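Local coordinates for protein proteasome chaperone 3 (Saccharomyces cerevisiae, PDB 2Z5C) that pairs with POC4 in a heterodimeric chaperone that binds proteasome precursors and facilitates alpha-ring formation during 20S proteasome assembly, at residues 116-120 / 132-136. Sequence-based numbering, arbitrary orientation.
Sequences SSKIW and DFGKL
Residues 116-120 leave strand 110-115 and make a short 3-10 turn at 117-119, with Trp120 N hydrogen-bonded to Ser117 O at 3.2 Å. Residues 132-136 lead into helix 134-144, so the contact packs the two ends of one loop together. Trp120 CA lies 6.5 Å from Asp132 CA, and Ile119 CA 7.8 Å from Lys135 CA. Trp120 chi1 is off-well, near -7°. Asp132 has a positive phi of 81°. Its OD2 lies at the ring edge, 3.6 Å from Trp120 CB, and OD1 forms a salt bridge with Lys78. Lys135 CB is 3.7 Å from Trp120 CZ3. Its chi1 is off-well near -137° and chi2 to chi4 are p, so NZ gives a weak 2.9 Å hydrogen bond to Ile119 O. Leu136 N is 3.5 Å from Trp120 CZ3, at the ring edge, and Leu136 CB is 4.1 Å from CZ3. Ser117 OG hydrogen-bonds an aromatic side chain of the PUP2 chain. The chemistry is mixed: Trp120 carries most of the contact, and the weak lysine bond supplements it.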
loop_
_atom_site.group_PDB
_atom_site.type_symbol
_atom_site.label_atom_id
_atom_site.label_comp_id
_atom_site.label_asym_id
_atom_site.label_seq_id
_atom_site.Cartn_x
_atom_site.Cartn_y
_atom_site.Cartn_z
ATOM N N SER B 116 1.092 -6.285 14.167
ATOM C CA SER B 116 -0.118 -7.030 13.779
ATOM C C SER B 116 -1.343 -6.239 14.164
ATOM O O SER B 116 -1.549 -5.960 15.351
ATOM C CB SER B 116 -0.210 -8.376 14.493
ATOM O OG SER B 116 -1.067 -9.260 13.777
ATOM N N SER B 117 -2.157 -5.885 13.168
ATOM C CA SER B 117 -3.322 -5.047 13.408
ATOM C C SER B 117 -4.323 -5.892 14.159
ATOM O O SER B 117 -5.129 -5.366 14.940
ATOM C CB SER B 117 -3.898 -4.524 12.101
ATOM O OG SER B 117 -4.236 -5.590 11.250
ATOM N N LYS B 118 -4.218 -7.206 13.947
ATOM C CA LYS B 118 -5.041 -8.211 14.609
ATOM C C LYS B 118 -5.059 -8.164 16.149
ATOM O O LYS B 118 -5.833 -8.909 16.770
ATOM C CB LYS B 118 -4.602 -9.612 14.196
ATOM C CG LYS B 118 -4.972 -10.043 12.805
ATOM C CD LYS B 118 -4.373 -11.419 12.567
ATOM C CE LYS B 118 -5.070 -12.199 11.473
ATOM N NZ LYS B 118 -4.611 -11.731 10.164
ATOM N N ILE B 119 -4.222 -7.336 16.780
ATOM C CA ILE B 119 -4.237 -7.237 18.252
ATOM C C ILE B 119 -5.537 -6.566 18.783
ATOM O O ILE B 119 -5.974 -6.831 19.909
ATOM C CB ILE B 119 -2.948 -6.562 18.804
ATOM C CG1 ILE B 119 -1.713 -7.390 18.441
ATOM C CG2 ILE B 119 -2.994 -6.412 20.332
ATOM C CD1 ILE B 119 -0.417 -6.587 18.491
ATOM N N TRP B 120 -6.162 -5.738 17.943
ATOM C CA TRP B 120 -7.402 -5.028 18.278
ATOM C C TRP B 120 -8.384 -5.062 17.092
ATOM O O TRP B 120 -8.829 -6.138 16.641
ATOM C CB TRP B 120 -7.065 -3.580 18.633
ATOM C CG TRP B 120 -5.565 -3.352 18.693
ATOM C CD1 TRP B 120 -4.718 -3.216 17.616
ATOM C CD2 TRP B 120 -4.729 -3.265 19.874
ATOM N NE1 TRP B 120 -3.419 -3.046 18.054
ATOM C CE2 TRP B 120 -3.392 -3.062 19.428
ATOM C CE3 TRP B 120 -4.977 -3.325 21.257
ATOM C CZ2 TRP B 120 -2.302 -2.923 20.319
ATOM C CZ3 TRP B 120 -3.891 -3.190 22.145
ATOM C CH2 TRP B 120 -2.571 -2.990 21.664
ATOM N N ASP B 132 -8.211 -5.006 25.622
ATOM C CA ASP B 132 -8.178 -3.908 24.650
ATOM C C ASP B 132 -7.654 -2.635 25.304
ATOM O O ASP B 132 -7.271 -1.679 24.631
ATOM C CB ASP B 132 -9.526 -3.675 23.968
ATOM C CG ASP B 132 -9.373 -3.098 22.586
ATOM O OD1 ASP B 132 -9.726 -1.917 22.403
ATOM O OD2 ASP B 132 -8.875 -3.813 21.685
ATOM N N PHE B 133 -7.677 -2.631 26.628
ATOM C CA PHE B 133 -6.903 -1.704 27.434
ATOM C C PHE B 133 -6.024 -2.636 28.227
ATOM O O PHE B 133 -4.849 -2.340 28.456
ATOM C CB PHE B 133 -7.797 -0.888 28.370
ATOM C CG PHE B 133 -7.044 -0.102 29.418
ATOM C CD1 PHE B 133 -6.718 1.231 29.206
ATOM C CD2 PHE B 133 -6.687 -0.694 30.632
ATOM C CE1 PHE B 133 -6.036 1.967 30.177
ATOM C CE2 PHE B 133 -6.004 0.023 31.605
ATOM C CZ PHE B 133 -5.678 1.363 31.379
ATOM N N GLY B 134 -6.616 -3.760 28.647
ATOM C CA GLY B 134 -5.867 -4.880 29.214
ATOM C C GLY B 134 -4.776 -5.347 28.262
ATOM O O GLY B 134 -3.659 -5.682 28.693
ATOM N N LYS B 135 -5.096 -5.347 26.966
ATOM C CA LYS B 135 -4.139 -5.693 25.921
ATOM C C LYS B 135 -3.000 -4.673 25.849
ATOM O O LYS B 135 -1.855 -5.033 26.075
ATOM C CB LYS B 135 -4.838 -5.847 24.565
ATOM C CG LYS B 135 -4.359 -7.051 23.749
ATOM C CD LYS B 135 -5.023 -8.373 24.190
ATOM C CE LYS B 135 -6.504 -8.455 23.792
ATOM N NZ LYS B 135 -6.771 -8.049 22.372
ATOM N N LEU B 136 -3.311 -3.407 25.569
ATOM C CA LEU B 136 -2.295 -2.353 25.547
ATOM C C LEU B 136 -1.358 -2.391 26.755
ATOM O O LEU B 136 -0.189 -2.051 26.632
ATOM C CB LEU B 136 -2.936 -0.968 25.455
ATOM C CG LEU B 136 -1.994 0.244 25.491
ATOM C CD1 LEU B 136 -1.663 0.744 24.095
ATOM C CD2 LEU B 136 -2.583 1.366 26.297
#